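Local coordinates for protein bacteriorhodopsin (Nanosalina sp., PDB 6EYU) that probably pumps protons inward across the cell membrane, as a light-driven, retinal-binding xenorhodopsin of the seven-helix microbial rhodopsin family, at residues A92-L103 with F148-L159. Residues are numbered along the deposited sequence; the frame is centred on the assembly and turned at random.
Sequences AFHGADTKRYDL and FREIAEESSDGL. With MUN ([(2~{S})-2,3-bis(oxidanyl)propyl] (~{E})-undec-2-enoate), chain N; MUN ([(2~{S})-2,3-bis(oxidanyl)propyl] (~{E})-undec-2-enoate), chain V.
One carboxylate oxygen, Glu154 OE1, gathers the loop at Asp97 and Thr98. Thr98 N reaches Glu154 OE1 at 3.0 Å, nearly straight (173°) and from above the carboxylate plane, while Thr98 OG1 donates to the syn lone pair of the same Glu154 OE1 at 2.8 Å. Asp97 N adds a weak third bond. With chi1 at 48°, the Thr98 hydroxyl sits between its own backbone N and carbonyl carbon, on the same oxygen as its amide. Two waters sit farther along: one donates to Ala92 O, accepts from Gly95 N and is hydrogen-bonded to Ser155 OG; the other joins the two backbones, donating to Gly95 O and accepting from the N of Ser156, the N-cap of helix 157-183. In this seven-helix rhodopsin bundle the contact ties the connection between helices 72-93 and 101-124 to that between helices 147-152 and 157-183, at one end of the bundle. Beside this polar cluster Ile151 wedges in, its CG2 3.5 Å from Ala96 CB and its CD1 3.9 Å from Phe93 CE1. The Phe93 and Phe148 rings lie nearly parallel (15°) but slid apart, centroids 5.7 Å distant, meeting through their CE1 atoms. Leu103 CB packs 3.7 Å from Phe148 CE2, and Leu104 of helix 101-124 touches both phenylalanine side chains.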
loop_
_atom_site.group_PDB
_atom_site.type_symbol
_atom_site.label_atom_id
_atom_site.label_comp_id
_atom_site.label_asym_id
_atom_site.label_seq_id
_atom_site.Cartn_x
_atom_site.Cartn_y
_atom_site.Cartn_z
ATOM N N ALA A 92 4.475 22.893 2.847
ATOM C CA ALA A 92 3.420 23.889 2.717
ATOM C C ALA A 92 2.601 23.972 4.002
ATOM O O ALA A 92 2.224 25.059 4.439
ATOM C CB ALA A 92 2.520 23.551 1.538
ATOM N N PHE A 93 2.301 22.815 4.583
ATOM C CA PHE A 93 1.466 22.754 5.777
ATOM C C PHE A 93 2.204 23.336 6.976
ATOM O O PHE A 93 1.592 23.685 7.985
ATOM C CB PHE A 93 1.059 21.309 6.067
ATOM C CG PHE A 93 -0.011 20.789 5.152
ATOM C CD1 PHE A 93 -0.485 21.569 4.110
ATOM C CD2 PHE A 93 -0.560 19.534 5.348
ATOM C CE1 PHE A 93 -1.479 21.102 3.273
ATOM C CE2 PHE A 93 -1.556 19.060 4.514
ATOM C CZ PHE A 93 -2.017 19.847 3.477
ATOM N N HIS A 94 3.522 23.447 6.854
ATOM C CA HIS A 94 4.387 23.560 8.020
ATOM C C HIS A 94 4.059 24.814 8.824
ATOM O O HIS A 94 4.081 24.796 10.054
ATOM C CB HIS A 94 5.854 23.585 7.593
ATOM C CG HIS A 94 6.814 23.638 8.738
ATOM N ND1 HIS A 94 6.822 22.696 9.745
ATOM C CD2 HIS A 94 7.727 24.572 9.094
ATOM C CE1 HIS A 94 7.742 23.014 10.637
ATOM N NE2 HIS A 94 8.306 24.150 10.265
ATOM N N GLY A 95 3.762 25.904 8.124
ATOM C CA GLY A 95 3.547 27.191 8.776
ATOM C C GLY A 95 2.080 27.572 8.833
ATOM O O GLY A 95 1.723 28.613 9.384
ATOM N N ALA A 96 1.230 26.746 8.231
ATOM C CA ALA A 96 -0.093 27.197 7.808
ATOM C C ALA A 96 -1.167 26.866 8.840
ATOM O O ALA A 96 -1.033 25.914 9.611
ATOM C CB ALA A 96 -0.450 26.588 6.460
ATOM N N ASP A 97 -2.287 27.576 8.751
ATOM C CA ASP A 97 -3.395 27.407 9.685
ATOM C C ASP A 97 -4.222 26.176 9.330
ATOM O O ASP A 97 -4.599 25.398 10.206
ATOM C CB ASP A 97 -4.287 28.651 9.665
ATOM C CG ASP A 97 -5.432 28.565 10.655
ATOM O OD1 ASP A 97 -5.731 27.446 11.124
ATOM O OD2 ASP A 97 -6.081 29.602 10.904
ATOM N N THR A 98 -4.620 26.084 8.064
ATOM C CA THR A 98 -5.473 24.993 7.608
ATOM C C THR A 98 -4.640 23.892 6.960
ATOM O O THR A 98 -3.890 24.143 6.017
ATOM C CB THR A 98 -6.522 25.484 6.594
ATOM O OG1 THR A 98 -5.888 26.295 5.597
ATOM C CG2 THR A 98 -7.604 26.293 7.293
ATOM N N LYS A 99 -4.699 22.699 7.542
ATOM C CA LYS A 99 -4.135 21.511 6.915
ATOM C C LYS A 99 -5.220 20.731 6.182
ATOM O O LYS A 99 -6.181 20.263 6.792
ATOM C CB LYS A 99 -3.481 20.617 7.971
ATOM C CG LYS A 99 -2.079 21.053 8.368
ATOM C CD LYS A 99 -2.108 22.222 9.339
ATOM C CE LYS A 99 -0.800 22.996 9.313
ATOM N NZ LYS A 99 -0.483 23.615 10.629
ATOM N N ARG A 100 -5.086 20.635 4.863
ATOM C CA ARG A 100 -6.077 19.947 4.044
ATOM C C ARG A 100 -5.556 18.590 3.588
ATOM O O ARG A 100 -5.014 18.458 2.491
ATOM C CB ARG A 100 -6.448 20.801 2.831
ATOM C CG ARG A 100 -7.390 21.947 3.158
ATOM C CD ARG A 100 -8.831 21.592 2.828
ATOM N NE ARG A 100 -9.195 22.002 1.476
ATOM C CZ ARG A 100 -10.046 21.341 0.699
ATOM N NH1 ARG A 100 -10.696 20.285 1.170
ATOM N NH2 ARG A 100 -10.284 21.765 -0.535
ATOM N N TYR A 101 -5.797 17.569 4.405
ATOM C CA TYR A 101 -5.158 16.273 4.220
ATOM C C TYR A 101 -5.824 15.499 3.087
ATOM O O TYR A 101 -5.325 14.457 2.661
ATOM C CB TYR A 101 -5.225 15.460 5.514
ATOM C CG TYR A 101 -4.233 15.904 6.565
ATOM C CD1 TYR A 101 -2.879 15.621 6.432
ATOM C CD2 TYR A 101 -4.632 16.703 7.628
ATOM C CE1 TYR A 101 -1.961 16.068 7.362
ATOM C CE2 TYR A 101 -3.720 17.154 8.565
ATOM C CZ TYR A 101 -2.387 16.833 8.427
ATOM O OH TYR A 101 -1.476 17.277 9.358
ATOM N N ASP A 102 -6.934 16.028 2.581
ATOM C CA ASP A 102 -7.594 15.443 1.419
ATOM C C ASP A 102 -6.869 15.827 0.135
ATOM O O ASP A 102 -6.709 15.003 -0.767
ATOM C CB ASP A 102 -9.057 15.890 1.350
ATOM C CG ASP A 102 -9.224 17.382 1.559
ATOM O OD1 ASP A 102 -8.326 18.001 2.167
ATOM O OD2 ASP A 102 -10.303 17.911 1.220
ATOM N N LEU A 103 -6.332 17.042 0.105
ATOM C CA LEU A 103 -5.445 17.460 -0.976
ATOM C C LEU A 103 -4.135 16.681 -0.933
ATOM O O LEU A 103 -3.589 16.309 -1.971
ATOM C CB LEU A 103 -5.164 18.961 -0.880
ATOM C CG LEU A 103 -6.400 19.859 -0.963
ATOM C CD1 LEU A 103 -6.001 21.327 -0.942
ATOM C CD2 LEU A 103 -7.210 19.536 -2.208
ATOM N N PHE A 148 -2.203 24.220 -2.822
ATOM C CA PHE A 148 -1.063 24.042 -1.930
ATOM C C PHE A 148 -0.290 25.345 -1.780
ATOM O O PHE A 148 0.146 25.695 -0.684
ATOM C CB PHE A 148 -0.137 22.942 -2.453
ATOM C CG PHE A 148 -0.483 21.573 -1.947
ATOM C CD1 PHE A 148 -0.145 21.198 -0.656
ATOM C CD2 PHE A 148 -1.337 20.757 -2.669
ATOM C CE1 PHE A 148 -0.558 19.986 -0.140
ATOM C CE2 PHE A 148 -1.759 19.544 -2.159
ATOM C CZ PHE A 148 -1.363 19.154 -0.895
ATOM N N ARG A 149 -0.253 26.127 -2.855
ATOM C CA ARG A 149 0.405 27.426 -2.832
ATOM C C ARG A 149 -0.343 28.391 -1.920
ATOM O O ARG A 149 0.267 29.124 -1.141
ATOM C CB ARG A 149 0.481 28.001 -4.245
ATOM C CG ARG A 149 1.088 29.389 -4.314
ATOM C CD ARG A 149 0.657 30.110 -5.579
ATOM N NE ARG A 149 0.090 31.424 -5.298
ATOM C CZ ARG A 149 0.438 32.535 -5.938
ATOM N NH1 ARG A 149 -0.173 33.680 -5.664
ATOM N NH2 ARG A 149 1.388 32.499 -6.861
ATOM N N GLU A 150 -1.669 28.385 -2.019
ATOM C CA GLU A 150 -2.503 29.214 -1.160
ATOM C C GLU A 150 -2.251 28.889 0.307
ATOM O O GLU A 150 -2.217 29.782 1.154
ATOM C CB GLU A 150 -3.981 29.003 -1.493
ATOM C CG GLU A 150 -4.430 29.708 -2.761
ATOM C CD GLU A 150 -5.905 29.508 -3.047
ATOM O OE1 GLU A 150 -6.691 29.409 -2.082
ATOM O OE2 GLU A 150 -6.273 29.407 -4.237
ATOM N N ILE A 151 -2.090 27.604 0.605
ATOM C CA ILE A 151 -1.914 27.156 1.981
ATOM C C ILE A 151 -0.533 27.545 2.499
ATOM O O ILE A 151 -0.382 27.918 3.663
ATOM C CB ILE A 151 -2.080 25.630 2.100
ATOM C CG1 ILE A 151 -3.541 25.237 1.872
ATOM C CG2 ILE A 151 -1.613 25.153 3.466
ATOM C CD1 ILE A 151 -3.737 23.764 1.585
ATOM N N ALA A 152 0.451 27.547 1.605
ATOM C CA ALA A 152 1.791 28.010 1.946
ATOM C C ALA A 152 1.782 29.505 2.252
ATOM O O ALA A 152 2.415 29.955 3.206
ATOM C CB ALA A 152 2.758 27.707 0.812
ATOM N N GLU A 153 1.001 30.257 1.484
ATOM C CA GLU A 153 0.935 31.705 1.645
ATOM C C GLU A 153 0.181 32.071 2.918
ATOM O O GLU A 153 0.230 33.214 3.374
ATOM C CB GLU A 153 0.254 32.343 0.433
ATOM C CG GLU A 153 1.124 32.380 -0.812
ATOM C CD GLU A 153 0.399 32.946 -2.017
ATOM O OE1 GLU A 153 -0.764 33.377 -1.864
ATOM O OE2 GLU A 153 0.985 32.945 -3.119
ATOM N N GLU A 154 -0.421 31.068 3.549
ATOM C CA GLU A 154 -1.032 31.241 4.861
ATOM C C GLU A 154 0.034 31.485 5.922
ATOM O O GLU A 154 -0.260 31.996 7.003
ATOM C CB GLU A 154 -1.855 30.006 5.228
ATOM C CG GLU A 154 -3.313 30.304 5.540
ATOM C CD GLU A 154 -4.180 29.062 5.517
ATOM O OE1 GLU A 154 -3.698 27.991 5.943
ATOM O OE2 GLU A 154 -5.348 29.159 5.086
ATOM N N SER A 155 1.248 31.020 5.651
ATOM C CA SER A 155 2.303 31.006 6.657
ATOM C C SER A 155 3.145 32.274 6.579
ATOM O O SER A 155 2.813 33.209 5.849
ATOM C CB SER A 155 3.200 29.780 6.471
ATOM O OG SER A 155 3.069 29.244 5.166
ATOM N N SER A 156 4.301 32.238 7.231
ATOM C CA SER A 156 5.264 33.328 7.154
ATOM C C SER A 156 5.835 33.444 5.747
ATOM O O SER A 156 5.849 32.472 4.991
ATOM C CB SER A 156 6.398 33.100 8.155
ATOM O OG SER A 156 7.326 32.150 7.664
ATOM N N ASP A 157 6.424 34.597 5.452
ATOM C CA ASP A 157 6.940 34.874 4.117
ATOM C C ASP A 157 8.099 33.941 3.780
ATOM O O ASP A 157 8.211 33.461 2.652
ATOM C CB ASP A 157 7.397 36.330 4.019
ATOM C CG ASP A 157 6.234 37.303 3.980
ATOM O OD1 ASP A 157 5.075 36.850 4.080
ATOM O OD2 ASP A 157 6.481 38.522 3.858
ATOM N N GLY A 158 8.930 33.651 4.775
ATOM C CA GLY A 158 10.045 32.727 4.596
ATOM C C GLY A 158 9.575 31.335 4.224
ATOM O O GLY A 158 10.098 30.721 3.294
ATOM N N LEU A 159 8.567 30.845 4.939
ATOM C CA LEU A 159 8.020 29.517 4.687
ATOM C C LEU A 159 7.317 29.475 3.333
ATOM O O LEU A 159 7.421 28.490 2.601
ATOM C CB LEU A 159 7.033 29.134 5.793
ATOM C CG LEU A 159 7.429 27.962 6.696
ATOM C CD1 LEU A 159 8.876 27.552 6.471
ATOM C CD2 LEU A 159 7.191 28.317 8.155
HETATM C CAR MUN N . -4.776 5.166 -6.381
HETATM C CAQ MUN N . -5.062 5.335 -4.890
HETATM C CAP MUN N . -5.515 6.772 -4.634
HETATM C CAO MUN N . -6.005 6.908 -3.196
HETATM C CAN MUN N . -6.107 8.394 -2.859
HETATM C CAM MUN N . -7.413 8.654 -2.115
HETATM C CAK MUN N . -7.109 9.483 -0.870
HETATM C CAH MUN N . -8.119 10.623 -0.763
HETATM C CAF MUN N . -8.848 10.513 0.575
HETATM C CAC MUN N . -8.905 11.807 1.396
HETATM C CAA MUN N . -8.899 11.627 2.918
HETATM O OAD MUN N . -9.082 10.519 3.420
HETATM O OAB MUN N . -8.957 12.788 3.629
HETATM C CAE MUN N . -9.267 12.473 4.988
HETATM C CAG MUN N . -9.319 13.756 5.819
HETATM O OAJ MUN N . -9.542 14.875 4.956
HETATM C CAI MUN N . -10.460 13.656 6.833
HETATM O OAL MUN N . -10.709 14.945 7.399
HETATM C CAQ MUN V . -6.221 14.918 -9.445
HETATM C CAP MUN V . -6.115 16.323 -8.849
HETATM C CAO MUN V . -7.517 16.916 -8.690
HETATM C CAN MUN V . -7.713 17.373 -7.242
HETATM C CAM MUN V . -8.721 18.526 -7.189
HETATM C CAK MUN V . -9.083 18.808 -5.728
HETATM C CAH MUN V . -9.859 20.126 -5.612
HETATM C CAF MUN V . -9.085 21.263 -6.292
HETATM C CAC MUN V . -8.636 22.434 -5.367
HETATM C CAA MUN V . -9.586 22.773 -4.186
HETATM O OAD MUN V . -10.253 21.885 -3.654
HETATM O OAB MUN V . -9.338 23.982 -3.609
HETATM C CAE MUN V . -10.084 24.140 -2.399
HETATM C CAG MUN V . -9.852 25.546 -1.836
HETATM O OAJ MUN V . -9.630 26.459 -2.913
HETATM C CAI MUN V . -11.078 25.990 -1.035
HETATM O OAL MUN V . -11.074 27.415 -0.908
HETATM O O HOH W 1 4.363 26.235 5.559
HETATM O O HOH W 2 4.037 30.435 9.393
#